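Local atomic coordinates of mevalonate kinase, putative (Leishmania major, PDB entry 2HFS), a protein that probably catalyses the ATP-dependent phosphorylation of (R)-mevalonate to (R)-5-phosphomevalonate, an early step of isopentenyl diphosphate biosynthesis. Residues R234-K239 and Q243-L248; A294-A297 and Q301-A304. All coordinates share one frame; numbering follows the deposited sequence.

Interaction 1. Residues R234-K239 and Q243-L248; sequences REALQK and QRLGQL
A236 and L245 mark the closest backbone approach, with 5.6 Å from A236 CA to L245 CA, where two helix segments run nearly antiparallel at 160° with their axes 8.8 Å apart. This is the turn end of a helical hairpin: helix 216-239 stops, a very short link follows, and helix 242-258 returns beside it. Alanine suits the centre of the interface because its single methyl lets the backbones come close. A236 CB lies 4.2 Å from L245 CB and touches a methyl of L248 as well.

On the inner side, L237 and L245 meet through their branched ends, with L237 CD2 3.9 Å from L245 CD2. L237 also packs on L167 of strand 166-172 and L245 on F25 of strand 17-25, so the leucines join the hairpin to the mixed sheet.

The outer side belongs to R244, whose long chain spans the gap between the helices. With CG anti to the backbone N (chi1 174°), it reaches across A236, whose CB sits over one guanidinium face, 3.6 Å above the plane and offset toward its rim. R244 CG also lies against the A236 methyl, while the charged end goes on to E235. Carboxylate and guanidinium are turned 82° against each other, and the salt bridge runs through one oxygen and one nitrogen, not as a coplanar two-bond pairing. The backbone N of R244 makes a weak hydrogen bond to D241 OD1, in the link. The ion pair itself rests on E235 OE2 and R244 NH2, 3.1 Å apart.

Interaction 2. Residues A294-A297 and Q301-A304; sequences ALAA and QRDA
A split beta-alpha-beta crossover begins here: strand 291-296 leaves the four-stranded antiparallel sheet, turns directly into helix 299-312, and the chain re-enters the sheet as strand 318-324, with strand 188-194 lying between the two parallel strands. A296 and R302 are where strand and helix first meet, A296 CA being 5.4 Å from R302 CA. The methyl of A296 points at the helix and packs on the start of the arginine side chain, A296 CB to R302 CB measuring 3.9 Å. A small residue fits this position, since the helix backbone passes close above the strand.

R302 is buried, and its length is put to use beneath the helix. CG stands anti to the backbone N (chi1 -172°) and the chain bends at chi3 (65°); the side chain touches V191 and T323, and NH1 makes a weak hydrogen bond to the carbonyl of L190. Arginine thus packs its CB methylene on A296 and still places a donor, NH1, at the sheet.

Nearer the surface, the contact passes through Q301. Its amide lies against the methyl of A297, with OE1 3.5 Å from A297 CB. One water ties the same two residues together: it accepts from A297 N at 2.8 Å and donates to Q301 OE1 at 2.9 Å, so the backbone N-H of A297 has an acceptor in this water. At the helix start, Q301 N is hydrogen-bonded to S298 OG. Strand order and crossover together are those of the ferredoxin-like fold found in the C-terminal domains of GHMP kinases.

Interactions 1 and 2 follow one another along the chain and both belong to the C-terminal part of the GHMP kinase fold, their centres about 16 Å apart. They touch through L295: L245 CD2 of interaction 1 is 4.0 Å from L295 CD2, and L295 CD2 also lies 4.2 Å from G246 N, packing on the backbone of the glycine. L295 points to the face of its strand opposite A296, so the antiparallel sheet is covered by helix 242-258 on one face and helix 299-312 on the other. Interaction 1 extends this layering toward the mixed sheet, while interaction 2 joins strand 291-296 to helix 299-312. Neither contact includes a bound ligand.

Interaction 1. Residues R234-K239 and Q243-L248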
loop_
_atom_site.group_PDB
_atom_site.type_symbol
_atom_site.label_atom_id
_atom_site.label_comp_id
_atom_site.label_asym_id
_atom_site.label_seq_id
_atom_site.Cartn_x
_atom_site.Cartn_y
_atom_site.Cartn_z
ATOM N N ARG A 234 14.531 12.322 -2.680
ATOM C CA ARG A 234 13.889 13.464 -2.044
ATOM C C ARG A 234 14.167 14.757 -2.837
ATOM O O ARG A 234 13.256 15.556 -3.097
ATOM C CB ARG A 234 14.346 13.580 -0.591
ATOM C CG ARG A 234 13.890 12.402 0.270
ATOM C CD ARG A 234 14.121 12.576 1.779
ATOM N NE ARG A 234 13.497 13.793 2.304
ATOM C CZ ARG A 234 13.692 14.273 3.533
ATOM N NH1 ARG A 234 14.495 13.640 4.385
ATOM N NH2 ARG A 234 13.078 15.389 3.918
ATOM N N GLU A 235 15.422 14.927 -3.244
ATOM C CA GLU A 235 15.814 16.058 -4.069
ATOM C C GLU A 235 14.976 16.092 -5.332
ATOM O O GLU A 235 14.218 17.041 -5.550
ATOM C CB GLU A 235 17.287 15.958 -4.453
ATOM C CG GLU A 235 18.255 16.511 -3.441
ATOM C CD GLU A 235 19.534 16.983 -4.093
ATOM O OE1 GLU A 235 19.840 18.180 -3.956
ATOM O OE2 GLU A 235 20.225 16.164 -4.744
ATOM N N ALA A 236 15.106 15.042 -6.145
ATOM C CA ALA A 236 14.363 14.909 -7.395
ATOM C C ALA A 236 12.888 15.309 -7.271
ATOM O O ALA A 236 12.349 15.967 -8.169
ATOM C CB ALA A 236 14.499 13.494 -7.948
ATOM N N LEU A 237 12.251 14.915 -6.167
ATOM C CA LEU A 237 10.828 15.213 -5.912
ATOM C C LEU A 237 10.567 16.703 -5.667
ATOM O O LEU A 237 9.630 17.278 -6.233
ATOM C CB LEU A 237 10.292 14.388 -4.737
ATOM C CG LEU A 237 10.020 12.890 -4.892
ATOM C CD1 LEU A 237 9.686 12.281 -3.534
ATOM C CD2 LEU A 237 8.887 12.628 -5.883
ATOM N N GLN A 238 11.404 17.318 -4.833
ATOM C CA GLN A 238 11.295 18.745 -4.511
ATOM C C GLN A 238 11.523 19.594 -5.759
ATOM O O GLN A 238 10.921 20.658 -5.908
ATOM C CB GLN A 238 12.294 19.127 -3.413
ATOM C CG GLN A 238 11.990 20.452 -2.732
ATOM N N LYS A 239 12.391 19.101 -6.640
ATOM C CA LYS A 239 12.674 19.727 -7.925
ATOM C C LYS A 239 11.564 19.454 -8.937
ATOM O O LYS A 239 11.312 20.266 -9.839
ATOM C CB LYS A 239 14.008 19.207 -8.468
ATOM C CG LYS A 239 14.581 20.028 -9.608
ATOM C CD LYS A 239 15.836 19.386 -10.152
ATOM C CE LYS A 239 16.604 20.342 -11.051
ATOM N NZ LYS A 239 17.648 19.618 -11.806
ATOM N N GLN A 243 12.496 12.259 -14.526
ATOM C CA GLN A 243 13.481 11.400 -15.183
ATOM C C GLN A 243 14.521 10.896 -14.175
ATOM O O GLN A 243 14.883 9.722 -14.170
ATOM C CB GLN A 243 14.145 12.137 -16.343
ATOM C CG GLN A 243 15.024 11.271 -17.210
ATOM C CD GLN A 243 15.717 12.077 -18.286
ATOM O OE1 GLN A 243 15.049 12.718 -19.111
ATOM N NE2 GLN A 243 17.049 12.071 -18.273
ATOM N N ARG A 244 14.995 11.797 -13.323
ATOM C CA ARG A 244 15.978 11.440 -12.322
ATOM C C ARG A 244 15.354 10.550 -11.261
ATOM O O ARG A 244 15.988 9.602 -10.775
ATOM C CB ARG A 244 16.543 12.687 -11.662
ATOM C CG ARG A 244 17.467 12.364 -10.512
ATOM C CD ARG A 244 18.468 13.436 -10.189
ATOM N NE ARG A 244 18.792 13.437 -8.762
ATOM C CZ ARG A 244 18.372 14.358 -7.900
ATOM N NH1 ARG A 244 17.617 15.388 -8.303
ATOM N NH2 ARG A 244 18.725 14.269 -6.631
ATOM N N LEU A 245 14.121 10.871 -10.880
ATOM C CA LEU A 245 13.405 10.042 -9.935
ATOM C C LEU A 245 13.367 8.603 -10.446
ATOM O O LEU A 245 13.598 7.667 -9.682
ATOM C CB LEU A 245 11.993 10.575 -9.682
ATOM C CG LEU A 245 11.251 9.824 -8.564
ATOM C CD1 LEU A 245 11.799 10.179 -7.191
ATOM C CD2 LEU A 245 9.740 10.058 -8.626
ATOM N N GLY A 246 13.106 8.442 -11.738
ATOM C CA GLY A 246 13.035 7.122 -12.366
ATOM C C GLY A 246 14.352 6.363 -12.344
ATOM O O GLY A 246 14.411 5.186 -11.979
ATOM N N GLN A 247 15.421 7.045 -12.746
ATOM C CA GLN A 247 16.760 6.482 -12.656
ATOM C C GLN A 247 17.108 5.971 -11.238
ATOM O O GLN A 247 17.735 4.916 -11.096
ATOM C CB GLN A 247 17.800 7.485 -13.170
ATOM C CG GLN A 247 19.217 6.887 -13.337
ATOM C CD GLN A 247 19.225 5.432 -13.821
ATOM O OE1 GLN A 247 18.602 5.082 -14.850
ATOM N NE2 GLN A 247 19.930 4.574 -13.073
ATOM N N LEU A 248 16.691 6.710 -10.216
ATOM C CA LEU A 248 16.923 6.358 -8.811
ATOM C C LEU A 248 16.131 5.118 -8.396
ATOM O O LEU A 248 16.645 4.261 -7.679
ATOM C CB LEU A 248 16.597 7.548 -7.892
ATOM C CG LEU A 248 17.576 8.740 -7.966
ATOM C CD1 LEU A 248 16.893 10.027 -7.599
ATOM C CD2 LEU A 248 18.818 8.511 -7.097
#

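Interaction 2. Residues A294-A297 and Q301-A304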
loop_
_atom_site.group_PDB
_atom_site.type_symbol
_atom_site.label_atom_id
_atom_site.label_comp_id
_atom_site.label_asym_id
_atom_site.label_seq_id
_atom_site.Cartn_x
_atom_site.Cartn_y
_atom_site.Cartn_z
ATOM N N ALA A 294 6.193 0.826 -12.016
ATOM C CA ALA A 294 6.933 1.544 -13.059
ATOM C C ALA A 294 6.451 2.990 -13.050
ATOM O O ALA A 294 5.259 3.244 -12.809
ATOM C CB ALA A 294 6.687 0.903 -14.420
ATOM N N LEU A 295 7.366 3.927 -13.302
ATOM C CA LEU A 295 6.992 5.342 -13.453
ATOM C C LEU A 295 6.956 5.726 -14.929
ATOM O O LEU A 295 7.927 5.517 -15.649
ATOM C CB LEU A 295 7.963 6.256 -12.713
ATOM C CG LEU A 295 7.744 7.767 -12.795
ATOM C CD1 LEU A 295 6.467 8.237 -12.038
ATOM C CD2 LEU A 295 8.960 8.486 -12.271
ATOM N N ALA A 296 5.840 6.294 -15.362
ATOM C CA ALA A 296 5.677 6.738 -16.753
ATOM C C ALA A 296 5.797 8.259 -16.809
ATOM O O ALA A 296 5.529 8.937 -15.818
ATOM C CB ALA A 296 4.316 6.290 -17.304
ATOM N N ALA A 297 6.178 8.796 -17.968
ATOM C CA ALA A 297 6.389 10.243 -18.095
ATOM C C ALA A 297 5.077 10.988 -18.299
ATOM O O ALA A 297 4.997 12.197 -18.052
ATOM C CB ALA A 297 7.362 10.558 -19.240
ATOM N N GLN A 301 2.442 7.559 -22.578
ATOM C CA GLN A 301 3.580 6.649 -22.498
ATOM C C GLN A 301 3.273 5.460 -21.592
ATOM O O GLN A 301 3.874 4.404 -21.746
ATOM C CB GLN A 301 4.845 7.394 -22.051
ATOM C CG GLN A 301 5.325 8.419 -23.097
ATOM C CD GLN A 301 6.528 9.232 -22.644
ATOM O OE1 GLN A 301 7.536 8.681 -22.186
ATOM N NE2 GLN A 301 6.431 10.546 -22.789
ATOM N N ARG A 302 2.328 5.648 -20.666
ATOM C CA ARG A 302 1.793 4.562 -19.841
ATOM C C ARG A 302 1.067 3.523 -20.718
ATOM O O ARG A 302 1.243 2.308 -20.533
ATOM C CB ARG A 302 0.877 5.144 -18.745
ATOM C CG ARG A 302 0.386 4.153 -17.681
ATOM C CD ARG A 302 -0.054 4.794 -16.365
ATOM N NE ARG A 302 -1.242 5.644 -16.522
ATOM C CZ ARG A 302 -1.980 6.117 -15.522
ATOM N NH1 ARG A 302 -1.677 5.826 -14.263
ATOM N NH2 ARG A 302 -3.028 6.885 -15.778
ATOM N N ASP A 303 0.281 4.011 -21.681
ATOM C CA ASP A 303 -0.404 3.165 -22.666
ATOM C C ASP A 303 0.564 2.264 -23.430
ATOM O O ASP A 303 0.224 1.134 -23.781
ATOM C CB ASP A 303 -1.172 4.014 -23.680
ATOM C CG ASP A 303 -2.339 4.755 -23.066
ATOM O OD1 ASP A 303 -2.906 4.263 -22.071
ATOM O OD2 ASP A 303 -2.780 5.833 -23.532
ATOM N N ALA A 304 1.757 2.789 -23.700
ATOM C CA ALA A 304 2.805 2.024 -24.367
ATOM C C ALA A 304 3.362 0.942 -23.438
ATOM O O ALA A 304 3.592 -0.197 -23.863
ATOM C CB ALA A 304 3.925 2.947 -24.868
HETATM O O HOH W 1 7.745 7.225 -19.652
#